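Local coordinates for CYCLIN domain-containing protein (Chaetomium thermophilum, PDB 6Z3U), which forms the cyclin subunit of the CDK-activating kinase complex and probably regulates its kinase partner, at residues A[10-15]-A[233-238]; A[91-96]-A[352-357]; A[107-112]-A[145-150]; A[119-124]-A[128-133]; A[139-144]-A[151-156]. All blocks are in the same frame, centred on the assembly; numbering follows the deposited sequence.

Interaction 1. Residues A[10-15]-A[233-238]; sequences ARYRQS and HFTPSQ
Tyr-12 extends its ring from the last turn of a short helix to meet Thr-235 and Pro-236, which approach from the opposite direction. The ring reaches them because CG stands anti to the backbone N (chi1 -180°). On Thr-235 it is the methyl branch that does the packing: CG2, also anti to its own N, lies over one face of the tyrosine ring, 3.8 Å from its centroid and shifted toward the rim, in a CH-pi contact. The hydroxyl branch stays beside the backbone N and makes a weak hydrogen bond to Gly-57 O of the RING-type domain-containing protein, so threonine serves an apolar and a polar neighbour at once. Pro-236 comes in obliquely, its CD 3.6 Å from Tyr-12 CE1; proline suits a first helical turn, where an N-H is not needed. At the backbone, Ser-15 N closes the type I turn on Tyr-12 O (2.9 Å), and Ser-15 OG adds a second donor (2.8 Å). Gln-238 OE1, three residues on, receives Thr-235 N at 3.0 Å from above the carbonyl plane. The arrangement is that of an N-terminal cyclin helix docked on a helix start in the C-terminal cyclin repeat.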
# COMPACT_ATOMS: atom_id res chain seq x y z
N ALA A 10 0.98 1.50 18.72
CA ALA A 10 1.94 2.51 18.30
C ALA A 10 2.15 2.47 16.80
O ALA A 10 2.20 3.52 16.14
CB ALA A 10 3.27 2.32 19.04
N ARG A 11 2.28 1.27 16.23
CA ARG A 11 2.49 1.15 14.79
C ARG A 11 1.26 1.62 14.01
O ARG A 11 1.41 2.15 12.91
CB ARG A 11 2.85 -0.29 14.44
CG ARG A 11 3.21 -0.50 12.97
CD ARG A 11 4.34 -1.53 12.81
NE ARG A 11 3.90 -2.92 12.94
CZ ARG A 11 3.89 -3.82 11.95
NH1 ARG A 11 3.48 -5.05 12.20
NH2 ARG A 11 4.29 -3.50 10.73
N TYR A 12 0.06 1.44 14.57
CA TYR A 12 -1.13 1.91 13.88
C TYR A 12 -1.15 3.44 13.80
O TYR A 12 -1.52 4.01 12.76
CB TYR A 12 -2.39 1.40 14.57
CG TYR A 12 -3.66 1.86 13.89
CD1 TYR A 12 -4.20 1.16 12.82
CD2 TYR A 12 -4.31 3.02 14.30
CE1 TYR A 12 -5.36 1.58 12.20
CE2 TYR A 12 -5.47 3.45 13.68
CZ TYR A 12 -5.99 2.73 12.63
OH TYR A 12 -7.14 3.16 12.01
N ARG A 13 -0.77 4.12 14.88
CA ARG A 13 -0.81 5.57 14.91
C ARG A 13 0.15 6.23 13.93
O ARG A 13 0.09 7.45 13.76
CB ARG A 13 -0.52 6.09 16.32
CG ARG A 13 -1.64 5.85 17.31
CD ARG A 13 -1.35 6.50 18.65
NE ARG A 13 -2.19 5.96 19.72
CZ ARG A 13 -1.76 5.16 20.69
NH1 ARG A 13 -2.62 4.73 21.61
NH2 ARG A 13 -0.49 4.79 20.77
N GLN A 14 1.02 5.46 13.28
CA GLN A 14 1.91 6.01 12.27
C GLN A 14 1.30 5.98 10.88
O GLN A 14 1.91 6.49 9.94
CB GLN A 14 3.24 5.26 12.27
CG GLN A 14 3.92 5.25 13.62
CD GLN A 14 5.41 5.08 13.50
OE1 GLN A 14 5.90 4.03 13.08
NE2 GLN A 14 6.15 6.11 13.88
N SER A 15 0.11 5.39 10.73
CA SER A 15 -0.52 5.29 9.42
C SER A 15 -1.13 6.62 9.01
O SER A 15 -1.49 7.46 9.85
CB SER A 15 -1.60 4.21 9.44
OG SER A 15 -2.70 4.61 10.24
N HIS A 233 -13.67 7.58 13.21
CA HIS A 233 -13.65 7.63 14.67
C HIS A 233 -13.19 6.34 15.33
O HIS A 233 -12.99 6.34 16.55
CB HIS A 233 -15.05 7.98 15.20
CG HIS A 233 -15.69 9.12 14.47
ND1 HIS A 233 -15.13 10.37 14.39
CD2 HIS A 233 -16.86 9.19 13.79
CE1 HIS A 233 -15.91 11.17 13.69
NE2 HIS A 233 -16.97 10.48 13.31
N PHE A 234 -13.02 5.26 14.58
CA PHE A 234 -12.69 3.97 15.17
C PHE A 234 -11.66 3.25 14.31
O PHE A 234 -11.54 3.50 13.11
CB PHE A 234 -13.94 3.10 15.33
CG PHE A 234 -15.04 3.76 16.11
CD1 PHE A 234 -14.98 3.82 17.49
CD2 PHE A 234 -16.12 4.32 15.46
CE1 PHE A 234 -15.99 4.43 18.21
CE2 PHE A 234 -17.13 4.93 16.18
CZ PHE A 234 -17.07 4.99 17.55
N THR A 235 -10.92 2.38 14.95
CA THR A 235 -9.85 1.58 14.37
C THR A 235 -10.43 0.31 13.75
O THR A 235 -11.46 -0.20 14.21
CB THR A 235 -8.84 1.22 15.45
OG1 THR A 235 -8.29 2.42 16.00
CG2 THR A 235 -7.71 0.37 14.90
N PRO A 236 -9.81 -0.23 12.69
CA PRO A 236 -10.32 -1.49 12.12
C PRO A 236 -10.57 -2.58 13.15
O PRO A 236 -11.57 -3.31 13.04
CB PRO A 236 -9.22 -1.88 11.13
CG PRO A 236 -8.69 -0.57 10.66
CD PRO A 236 -8.75 0.35 11.86
N SER A 237 -9.71 -2.71 14.16
CA SER A 237 -9.98 -3.66 15.23
C SER A 237 -11.25 -3.27 15.98
O SER A 237 -12.09 -4.12 16.29
CB SER A 237 -8.80 -3.74 16.19
OG SER A 237 -8.58 -2.50 16.84
N GLN A 238 -11.40 -1.98 16.28
CA GLN A 238 -12.59 -1.51 16.99
C GLN A 238 -13.84 -1.73 16.15
O GLN A 238 -14.85 -2.24 16.64
CB GLN A 238 -12.42 -0.04 17.35
CG GLN A 238 -11.30 0.22 18.35
CD GLN A 238 -10.98 1.70 18.51
OE1 GLN A 238 -11.56 2.54 17.83
NE2 GLN A 238 -10.06 2.01 19.40

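Interaction 2. Residues A[91-96]-A[352-357]; sequences TFYTAE and PIRKKL
Arg-354 NE donates a hydrogen bond to Tyr-93 OH at 3.0 Å, the one direct bond between these two helical turns. It is somewhat bent, with an N-H...O angle of 141°, and the hydroxyl lies tilted from the guanidinium plane. The two side chains cross at about a right angle, and the arginine, folded at chi3 (61°), brings NE rather than its terminal nitrogens to the phenol. Tyrosine suits the place because its rigid ring carries an oxygen far from the backbone, while arginine spans the remaining gap between helices. The bond joins helix 83-103 to helix 343-358, a late helix packed against the first cyclin repeat, as in cyclin H. With an alanine in place of Arg-354, the phenol oxygen is likely to lose its NE donor and the helices this side-chain link. Around the pair, Phe-92 CD2 sits over the centre of the Tyr-93 ring, 3.8 Å above its plane, and Pro-132 and Phe-118 also touch that ring. Gln-133 OE1 makes a weak hydrogen bond with Tyr-93 OH, and Gln-351 OE1 a weak one with Arg-354 NH2. Farther out, Lys-356 pairs with Glu-85 in a salt bridge between the same helices.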
# COMPACT_ATOMS: atom_id res chain seq x y z
N THR A 91 -23.90 10.10 1.25
CA THR A 91 -24.34 8.80 1.73
C THR A 91 -25.10 8.05 0.64
O THR A 91 -24.92 6.84 0.47
CB THR A 91 -25.21 8.96 2.97
OG1 THR A 91 -24.51 9.77 3.93
CG2 THR A 91 -25.52 7.61 3.60
N PHE A 92 -25.94 8.76 -0.11
CA PHE A 92 -26.70 8.11 -1.18
C PHE A 92 -25.77 7.57 -2.25
O PHE A 92 -25.93 6.43 -2.71
CB PHE A 92 -27.71 9.11 -1.77
CG PHE A 92 -28.34 8.64 -3.05
CD1 PHE A 92 -29.37 7.71 -3.03
CD2 PHE A 92 -27.92 9.14 -4.27
CE1 PHE A 92 -29.96 7.28 -4.20
CE2 PHE A 92 -28.51 8.71 -5.45
CZ PHE A 92 -29.53 7.78 -5.42
N TYR A 93 -24.79 8.37 -2.66
CA TYR A 93 -23.88 7.95 -3.73
C TYR A 93 -22.82 6.97 -3.24
O TYR A 93 -22.26 6.24 -4.06
CB TYR A 93 -23.22 9.18 -4.36
CG TYR A 93 -24.15 9.94 -5.28
CD1 TYR A 93 -24.58 9.37 -6.48
CD2 TYR A 93 -24.61 11.21 -4.96
CE1 TYR A 93 -25.44 10.05 -7.32
CE2 TYR A 93 -25.47 11.90 -5.80
CZ TYR A 93 -25.87 11.31 -6.98
OH TYR A 93 -26.72 11.99 -7.83
N THR A 94 -22.53 6.95 -1.94
CA THR A 94 -21.67 5.89 -1.41
C THR A 94 -22.35 4.54 -1.50
O THR A 94 -21.70 3.52 -1.75
CB THR A 94 -21.28 6.20 0.04
OG1 THR A 94 -20.69 7.50 0.12
CG2 THR A 94 -20.28 5.17 0.56
N ALA A 95 -23.67 4.50 -1.28
CA ALA A 95 -24.41 3.25 -1.44
C ALA A 95 -24.49 2.86 -2.91
O ALA A 95 -24.39 1.67 -3.25
CB ALA A 95 -25.81 3.39 -0.85
N GLU A 96 -24.68 3.84 -3.80
CA GLU A 96 -24.69 3.54 -5.23
C GLU A 96 -23.32 3.06 -5.69
O GLU A 96 -23.22 2.16 -6.54
CB GLU A 96 -25.12 4.78 -6.02
CG GLU A 96 -25.32 4.53 -7.51
CD GLU A 96 -25.94 5.72 -8.22
OE1 GLU A 96 -25.23 6.71 -8.46
OE2 GLU A 96 -27.15 5.65 -8.54
N PRO A 352 -35.27 16.04 -4.86
CA PRO A 352 -35.29 17.47 -4.52
C PRO A 352 -33.90 18.06 -4.33
O PRO A 352 -33.64 19.19 -4.75
CB PRO A 352 -36.10 17.52 -3.22
CG PRO A 352 -36.84 16.22 -3.14
CD PRO A 352 -36.38 15.31 -4.24
N ILE A 353 -32.99 17.30 -3.71
CA ILE A 353 -31.66 17.83 -3.43
C ILE A 353 -30.86 17.98 -4.72
O ILE A 353 -30.18 18.98 -4.94
CB ILE A 353 -30.92 16.93 -2.42
CG1 ILE A 353 -31.83 16.57 -1.24
CG2 ILE A 353 -29.67 17.63 -1.91
CD1 ILE A 353 -32.48 17.76 -0.56
N ARG A 354 -30.94 16.98 -5.61
CA ARG A 354 -30.24 17.06 -6.88
C ARG A 354 -30.70 18.27 -7.70
O ARG A 354 -29.89 18.87 -8.41
CB ARG A 354 -30.43 15.76 -7.67
CG ARG A 354 -30.02 14.52 -6.88
CD ARG A 354 -30.10 13.23 -7.69
NE ARG A 354 -29.23 13.23 -8.86
CZ ARG A 354 -29.65 13.26 -10.13
NH1 ARG A 354 -28.76 13.26 -11.11
NH2 ARG A 354 -30.95 13.28 -10.42
N LYS A 355 -31.98 18.63 -7.61
CA LYS A 355 -32.44 19.82 -8.33
C LYS A 355 -31.90 21.10 -7.69
O LYS A 355 -31.55 22.05 -8.40
CB LYS A 355 -33.96 19.88 -8.39
CG LYS A 355 -34.45 20.72 -9.57
CD LYS A 355 -35.95 21.00 -9.54
CE LYS A 355 -36.77 19.85 -10.09
NZ LYS A 355 -38.22 20.15 -10.01
N LYS A 356 -31.84 21.15 -6.36
CA LYS A 356 -31.24 22.31 -5.71
C LYS A 356 -29.77 22.43 -6.07
O LYS A 356 -29.24 23.53 -6.23
CB LYS A 356 -31.44 22.22 -4.19
CG LYS A 356 -31.05 23.48 -3.44
CD LYS A 356 -31.12 23.29 -1.92
CE LYS A 356 -32.55 23.24 -1.42
NZ LYS A 356 -32.62 23.34 0.07
N LEU A 357 -29.09 21.29 -6.21
CA LEU A 357 -27.67 21.29 -6.57
C LEU A 357 -27.46 21.69 -8.02
O LEU A 357 -26.41 22.23 -8.37
CB LEU A 357 -27.08 19.91 -6.30
CG LEU A 357 -25.60 19.68 -6.63
CD1 LEU A 357 -24.72 20.61 -5.81
CD2 LEU A 357 -25.23 18.23 -6.38

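Interaction 3. Residues A[107-112]-A[145-150]; sequences SDEIKA and KAEGAF
Ile-110 and Glu-147 slide past each other in opposite directions, with Ile-110 CG1 3.9 Å from Glu-147 CB, so the aliphatic part of the glutamate packs on the isoleucine. The end of the same chain, Ile-110 CD1, goes on to Ala-149 CB at 4.2 Å, where a small methyl lets the loop lie close. Glu-109 and Glu-147 cross at about a right angle with carboxylate planes 63° apart, and Glu-109 OE2 comes within 3.9 Å of Glu-147 OE1. This approach of like charges is probably eased because Glu-109 OE2 forms a salt bridge with Arg-190, while Glu-147 OE2 is hydrogen-bonded to Thr-113 OG1. The bend of Glu-147 at chi2 (-65°) turns its carboxylate aside, with OE1 near Glu-109 and OE2 at Thr-113. Gly-148, at positive phi, is the C-prime residue of a Schellman motif that ends helix 132-146. The contact thus sets the first turn of helix 108-124 against the C-terminal end of helix 132-146, beside the kinase chain, whose Lys-143 NZ donates a hydrogen bond to Ala-146 O.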
# COMPACT_ATOMS: atom_id res chain seq x y z
N SER A 107 -13.58 -7.04 -5.64
CA SER A 107 -13.23 -7.58 -4.34
C SER A 107 -13.71 -6.65 -3.23
O SER A 107 -13.89 -5.44 -3.43
CB SER A 107 -11.72 -7.78 -4.23
OG SER A 107 -11.02 -6.60 -4.61
N ASP A 108 -13.93 -7.23 -2.05
CA ASP A 108 -14.40 -6.44 -0.91
C ASP A 108 -13.40 -5.35 -0.55
O ASP A 108 -13.78 -4.24 -0.17
CB ASP A 108 -14.65 -7.35 0.29
CG ASP A 108 -15.90 -8.20 0.14
OD1 ASP A 108 -16.69 -7.94 -0.80
OD2 ASP A 108 -16.09 -9.13 0.95
N GLU A 109 -12.10 -5.65 -0.64
CA GLU A 109 -11.09 -4.64 -0.31
C GLU A 109 -11.12 -3.48 -1.29
O GLU A 109 -10.87 -2.34 -0.90
CB GLU A 109 -9.71 -5.28 -0.27
CG GLU A 109 -9.54 -6.33 0.81
CD GLU A 109 -8.27 -6.12 1.63
OE1 GLU A 109 -8.38 -5.81 2.83
OE2 GLU A 109 -7.17 -6.25 1.06
N ILE A 110 -11.41 -3.75 -2.57
CA ILE A 110 -11.52 -2.67 -3.54
C ILE A 110 -12.73 -1.79 -3.23
O ILE A 110 -12.63 -0.56 -3.16
CB ILE A 110 -11.58 -3.24 -4.97
CG1 ILE A 110 -10.20 -3.75 -5.40
CG2 ILE A 110 -12.09 -2.18 -5.95
CD1 ILE A 110 -10.18 -4.43 -6.76
N LYS A 111 -13.89 -2.42 -3.04
CA LYS A 111 -15.10 -1.67 -2.71
C LYS A 111 -14.86 -0.75 -1.52
O LYS A 111 -15.15 0.45 -1.58
CB LYS A 111 -16.25 -2.63 -2.40
CG LYS A 111 -16.64 -3.54 -3.54
CD LYS A 111 -17.69 -4.54 -3.09
CE LYS A 111 -18.06 -5.51 -4.20
NZ LYS A 111 -18.40 -6.85 -3.68
N ALA A 112 -14.32 -1.30 -0.43
CA ALA A 112 -14.13 -0.51 0.78
C ALA A 112 -13.15 0.63 0.55
O ALA A 112 -13.34 1.73 1.08
CB ALA A 112 -13.65 -1.41 1.91
N LYS A 145 -6.57 0.56 -8.48
CA LYS A 145 -5.13 0.79 -8.52
C LYS A 145 -4.54 0.74 -7.12
O LYS A 145 -3.50 0.11 -6.89
CB LYS A 145 -4.85 2.14 -9.18
CG LYS A 145 -5.27 2.21 -10.64
CD LYS A 145 -4.86 3.54 -11.27
CE LYS A 145 -4.96 3.48 -12.79
NZ LYS A 145 -4.60 4.78 -13.42
N ALA A 146 -5.19 1.41 -6.16
CA ALA A 146 -4.69 1.43 -4.80
C ALA A 146 -4.60 0.04 -4.19
O ALA A 146 -3.85 -0.15 -3.23
CB ALA A 146 -5.58 2.32 -3.93
N GLU A 147 -5.35 -0.93 -4.72
CA GLU A 147 -5.35 -2.29 -4.21
C GLU A 147 -4.64 -3.26 -5.15
O GLU A 147 -4.84 -4.48 -5.04
CB GLU A 147 -6.78 -2.75 -3.94
CG GLU A 147 -7.47 -1.97 -2.84
CD GLU A 147 -6.83 -2.18 -1.48
OE1 GLU A 147 -6.25 -3.26 -1.26
OE2 GLU A 147 -6.90 -1.26 -0.63
N GLY A 148 -3.83 -2.75 -6.06
CA GLY A 148 -3.02 -3.60 -6.91
C GLY A 148 -3.68 -4.05 -8.19
O GLY A 148 -3.09 -4.87 -8.91
N ALA A 149 -4.87 -3.55 -8.51
CA ALA A 149 -5.57 -3.88 -9.74
C ALA A 149 -5.51 -2.67 -10.67
O ALA A 149 -6.11 -1.63 -10.38
CB ALA A 149 -7.02 -4.29 -9.46
N PHE A 150 -4.79 -2.81 -11.78
CA PHE A 150 -4.57 -1.73 -12.74
C PHE A 150 -5.22 -2.13 -14.06
O PHE A 150 -4.54 -2.61 -14.98
CB PHE A 150 -3.08 -1.44 -12.91
CG PHE A 150 -2.41 -0.98 -11.65
CD1 PHE A 150 -2.38 0.37 -11.32
CD2 PHE A 150 -1.81 -1.88 -10.79
CE1 PHE A 150 -1.77 0.80 -10.16
CE2 PHE A 150 -1.20 -1.46 -9.63
CZ PHE A 150 -1.18 -0.11 -9.31

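Interaction 4. Residues A[119-124]-A[128-133]; sequences KRFYIT and MTYPPQ
Phe-121 and Tyr-122 leave adjacent positions of one helix with different first torsions, and both reach the residues around Tyr-130. Phe-121 CG is anti to the backbone N (chi1 178°), which carries the ring to Tyr-130, whereas Tyr-122 CG lies beside its own N (chi1 -81°) and sends the hydroxyl to the backbone beyond. There Tyr-122 OH donates to Tyr-130 O at 2.9 Å, approaching from above the carbonyl plane. Pro-132 packs across the phenol, its CB 3.9 Å from Tyr-122 CE2. On the helix side, Phe-121 CD2 sits over the centre of the Tyr-122 ring, and Phe-118 adds an edge-to-face contact. Phe-121 CZ approaches Tyr-130 CD2 to 3.6 Å, an oblique pairing with ring centroids 5.8 Å apart. Tyr-130 packs its ring on Phe-121 while its hydroxyl is hydrogen-bonded to Arg-365 NE. The contact closes the tight link between consecutive helices of the first cyclin repeat, 108-124 and 132-146. Pro-131 and Pro-132 follow Tyr-130 and bring no N-H, which fits a helix start. Tyrosine suits position 122 because its ring packs among apolar groups while its hydroxyl donates a hydrogen bond to Tyr-130 O, on a residue buried in this contact.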
# COMPACT_ATOMS: atom_id res chain seq x y z
N LYS A 119 -15.64 9.08 0.35
CA LYS A 119 -15.98 9.83 1.55
C LYS A 119 -14.89 10.83 1.90
O LYS A 119 -15.18 11.96 2.32
CB LYS A 119 -16.21 8.88 2.73
CG LYS A 119 -17.41 7.97 2.59
CD LYS A 119 -17.56 7.07 3.81
CE LYS A 119 -18.54 7.64 4.83
NZ LYS A 119 -19.88 7.95 4.25
N ARG A 120 -13.63 10.44 1.73
CA ARG A 120 -12.53 11.35 2.03
C ARG A 120 -12.47 12.50 1.03
O ARG A 120 -12.10 13.62 1.40
CB ARG A 120 -11.21 10.57 2.03
CG ARG A 120 -11.05 9.61 3.19
CD ARG A 120 -9.71 8.91 3.11
NE ARG A 120 -9.51 7.95 4.19
CZ ARG A 120 -8.40 7.26 4.37
NH1 ARG A 120 -7.38 7.41 3.53
NH2 ARG A 120 -8.30 6.41 5.38
N PHE A 121 -12.82 12.25 -0.23
CA PHE A 121 -12.77 13.31 -1.23
C PHE A 121 -13.74 14.43 -0.88
O PHE A 121 -13.41 15.61 -1.01
CB PHE A 121 -13.09 12.74 -2.61
CG PHE A 121 -13.11 13.77 -3.71
CD1 PHE A 121 -11.93 14.17 -4.32
CD2 PHE A 121 -14.30 14.34 -4.13
CE1 PHE A 121 -11.95 15.12 -5.33
CE2 PHE A 121 -14.32 15.28 -5.13
CZ PHE A 121 -13.14 15.67 -5.73
N TYR A 122 -14.95 14.08 -0.43
CA TYR A 122 -16.02 15.04 -0.22
C TYR A 122 -16.08 15.56 1.21
O TYR A 122 -17.12 16.09 1.62
CB TYR A 122 -17.36 14.41 -0.62
CG TYR A 122 -17.59 14.46 -2.11
CD1 TYR A 122 -17.51 15.66 -2.80
CD2 TYR A 122 -17.86 13.31 -2.84
CE1 TYR A 122 -17.71 15.73 -4.16
CE2 TYR A 122 -18.07 13.36 -4.21
CZ TYR A 122 -17.99 14.58 -4.86
OH TYR A 122 -18.18 14.67 -6.21
N ILE A 123 -15.01 15.42 1.99
CA ILE A 123 -14.88 16.10 3.25
C ILE A 123 -13.88 17.24 3.12
O ILE A 123 -14.04 18.28 3.78
CB ILE A 123 -14.45 15.13 4.39
CG1 ILE A 123 -14.14 15.91 5.67
CG2 ILE A 123 -13.26 14.29 3.96
CD1 ILE A 123 -14.05 15.05 6.90
N THR A 124 -12.90 17.09 2.24
CA THR A 124 -12.05 18.20 1.86
C THR A 124 -12.65 19.03 0.73
O THR A 124 -12.24 20.18 0.54
CB THR A 124 -10.66 17.71 1.42
OG1 THR A 124 -10.80 16.78 0.34
CG2 THR A 124 -9.93 17.04 2.57
N MET A 128 -20.97 20.69 -4.13
CA MET A 128 -21.29 21.77 -5.06
C MET A 128 -20.12 22.16 -5.94
O MET A 128 -20.30 23.00 -6.84
CB MET A 128 -21.78 22.99 -4.28
CG MET A 128 -23.04 22.75 -3.49
SD MET A 128 -23.60 24.22 -2.61
CE MET A 128 -22.68 24.08 -1.08
N THR A 129 -18.93 21.61 -5.71
CA THR A 129 -17.74 21.93 -6.48
C THR A 129 -17.45 20.91 -7.58
O THR A 129 -17.18 21.29 -8.72
CB THR A 129 -16.52 22.05 -5.55
OG1 THR A 129 -16.88 22.80 -4.39
CG2 THR A 129 -15.37 22.75 -6.26
N TYR A 130 -17.48 19.62 -7.25
CA TYR A 130 -17.19 18.56 -8.21
C TYR A 130 -18.34 17.55 -8.24
O TYR A 130 -18.95 17.27 -7.20
CB TYR A 130 -15.88 17.85 -7.85
CG TYR A 130 -14.68 18.77 -7.80
CD1 TYR A 130 -14.17 19.34 -8.96
CD2 TYR A 130 -14.05 19.07 -6.60
CE1 TYR A 130 -13.08 20.19 -8.93
CE2 TYR A 130 -12.95 19.91 -6.55
CZ TYR A 130 -12.47 20.47 -7.72
OH TYR A 130 -11.38 21.31 -7.68
N PRO A 131 -18.64 16.99 -9.41
CA PRO A 131 -19.87 16.19 -9.56
C PRO A 131 -19.75 14.83 -8.90
O PRO A 131 -18.92 14.01 -9.29
CB PRO A 131 -20.00 16.04 -11.09
CG PRO A 131 -18.62 16.18 -11.61
CD PRO A 131 -17.85 17.05 -10.65
N PRO A 132 -20.60 14.54 -7.90
CA PRO A 132 -20.53 13.22 -7.26
C PRO A 132 -20.90 12.07 -8.19
O PRO A 132 -20.44 10.95 -7.97
CB PRO A 132 -21.53 13.34 -6.10
CG PRO A 132 -22.46 14.42 -6.50
CD PRO A 132 -21.64 15.39 -7.30
N GLN A 133 -21.72 12.32 -9.21
CA GLN A 133 -22.06 11.26 -10.15
C GLN A 133 -20.82 10.75 -10.87
O GLN A 133 -20.73 9.56 -11.19
CB GLN A 133 -23.09 11.77 -11.17
CG GLN A 133 -23.74 10.68 -12.00
CD GLN A 133 -24.88 10.00 -11.27
OE1 GLN A 133 -25.79 10.67 -10.77
NE2 GLN A 133 -24.83 8.68 -11.19

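Interaction 5. Residues A[139-144]-A[151-156]; sequences ALFFGC and PSISDF
Phe-141 is the bump of this contact, its ring entering a hollow walled by Pro-151, Ile-153 and Phe-156. Ile-153 closes one side by placing CD1 over the centre of the Phe-141 ring, 3.8 Å from its centroid, a CH-pi contact made by the slim methyl end of a beta-branched chain. Against the other wall the pair is T-shaped: the edge of Phe-141 points at the face of Phe-156, with centroids 5.0 Å apart and planes at 72°. Phe-141 CB also lies over that face, and Leu-140 CB meets the edge of Phe-156 at CZ, 3.9 Å away. Pro-151 adds a further wall, its CG 4.0 Å from Phe-141 CE1 and its CD against Cys-144 CB. Shortening Phe-156 to an alanine would probably open a gap beside Phe-141 and leave its ring edge without an aromatic face to rest on. Helix 132-146 is joined in this way to the start of helix 153-159, with helix 166-169 adding Ile-168 and Leu-169, and Asp-132 of the kinase chain accepting from Ile-153 N.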
# COMPACT_ATOMS: atom_id res chain seq x y z
N ALA A 139 -13.62 7.00 -7.96
CA ALA A 139 -13.22 6.35 -6.72
C ALA A 139 -13.12 4.84 -6.89
O ALA A 139 -12.29 4.19 -6.24
CB ALA A 139 -14.20 6.69 -5.60
N LEU A 140 -13.96 4.25 -7.75
CA LEU A 140 -13.86 2.82 -8.03
C LEU A 140 -12.63 2.51 -8.88
O LEU A 140 -11.92 1.53 -8.63
CB LEU A 140 -15.12 2.33 -8.73
CG LEU A 140 -16.32 2.03 -7.82
CD1 LEU A 140 -17.60 1.95 -8.63
CD2 LEU A 140 -16.10 0.74 -7.06
N PHE A 141 -12.36 3.34 -9.89
CA PHE A 141 -11.20 3.11 -10.75
C PHE A 141 -9.90 3.29 -9.98
O PHE A 141 -8.98 2.46 -10.09
CB PHE A 141 -11.25 4.04 -11.95
CG PHE A 141 -10.12 3.83 -12.93
CD1 PHE A 141 -10.07 2.68 -13.70
CD2 PHE A 141 -9.13 4.78 -13.07
CE1 PHE A 141 -9.04 2.48 -14.60
CE2 PHE A 141 -8.10 4.59 -13.97
CZ PHE A 141 -8.06 3.44 -14.74
N PHE A 142 -9.80 4.36 -9.20
CA PHE A 142 -8.59 4.59 -8.41
C PHE A 142 -8.49 3.61 -7.25
O PHE A 142 -7.38 3.27 -6.82
CB PHE A 142 -8.56 6.03 -7.91
CG PHE A 142 -7.18 6.53 -7.59
CD1 PHE A 142 -6.22 6.64 -8.57
CD2 PHE A 142 -6.86 6.92 -6.30
CE1 PHE A 142 -4.95 7.11 -8.28
CE2 PHE A 142 -5.60 7.39 -6.00
CZ PHE A 142 -4.64 7.48 -6.99
N GLY A 143 -9.63 3.14 -6.73
CA GLY A 143 -9.60 2.13 -5.69
C GLY A 143 -8.97 0.83 -6.16
O GLY A 143 -8.26 0.17 -5.41
N CYS A 144 -9.24 0.45 -7.41
CA CYS A 144 -8.58 -0.72 -7.98
C CYS A 144 -7.07 -0.55 -7.94
O CYS A 144 -6.35 -1.41 -7.41
CB CYS A 144 -9.05 -0.93 -9.42
SG CYS A 144 -10.75 -1.52 -9.60
N PRO A 151 -6.53 -1.97 -14.17
CA PRO A 151 -7.22 -2.35 -15.41
C PRO A 151 -7.07 -1.28 -16.48
O PRO A 151 -6.64 -0.16 -16.23
CB PRO A 151 -8.68 -2.47 -14.96
CG PRO A 151 -8.80 -1.48 -13.85
CD PRO A 151 -7.47 -1.47 -13.15
N SER A 152 -7.43 -1.66 -17.70
CA SER A 152 -7.44 -0.72 -18.81
C SER A 152 -8.68 0.15 -18.71
O SER A 152 -9.79 -0.35 -18.51
CB SER A 152 -7.42 -1.47 -20.15
OG SER A 152 -7.29 -0.56 -21.23
N ILE A 153 -8.50 1.46 -18.85
CA ILE A 153 -9.62 2.38 -18.68
C ILE A 153 -10.74 2.06 -19.66
O ILE A 153 -11.92 2.23 -19.35
CB ILE A 153 -9.14 3.84 -18.83
CG1 ILE A 153 -10.26 4.82 -18.46
CG2 ILE A 153 -8.66 4.11 -20.25
CD1 ILE A 153 -10.75 4.69 -17.03
N SER A 154 -10.39 1.56 -20.86
CA SER A 154 -11.42 1.19 -21.82
C SER A 154 -12.26 0.03 -21.30
O SER A 154 -13.48 0.02 -21.44
CB SER A 154 -10.78 0.83 -23.16
OG SER A 154 -9.93 -0.29 -23.04
N ASP A 155 -11.61 -0.97 -20.69
CA ASP A 155 -12.36 -2.09 -20.13
C ASP A 155 -13.17 -1.66 -18.92
O ASP A 155 -14.29 -2.13 -18.72
CB ASP A 155 -11.40 -3.23 -19.75
CG ASP A 155 -10.72 -3.85 -20.96
OD1 ASP A 155 -11.30 -3.79 -22.07
OD2 ASP A 155 -9.61 -4.40 -20.80
N PHE A 156 -12.60 -0.78 -18.09
CA PHE A 156 -13.34 -0.27 -16.93
C PHE A 156 -14.60 0.47 -17.37
O PHE A 156 -15.67 0.30 -16.77
CB PHE A 156 -12.44 0.64 -16.09
CG PHE A 156 -13.09 1.13 -14.83
CD1 PHE A 156 -12.90 0.46 -13.63
CD2 PHE A 156 -13.89 2.26 -14.84
CE1 PHE A 156 -13.49 0.91 -12.47
CE2 PHE A 156 -14.49 2.71 -13.68
CZ PHE A 156 -14.29 2.04 -12.49

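Overall arrangement
Four of the contacts draw on the first cyclin repeat, and helix 132-146 is common to interactions 3, 4 and 5, while interactions 3 and 4 also share helix 108-124. Interaction 4 comes before interaction 5 along the chain, and interaction 3 brackets interaction 4 and alternates with interaction 5. Interactions 3 and 5 touch, with centres 10 Å apart, as do 2 and 4, at 11 Å. The centres of 1 and 2 lie 31 Å apart, on opposite sides of the chain's centre. They tie the N-terminal helix to the second repeat and helix 343-358 to the first. Interactions 3, 4 and 5 lie where the kinase packs; no other chain touches interaction 2.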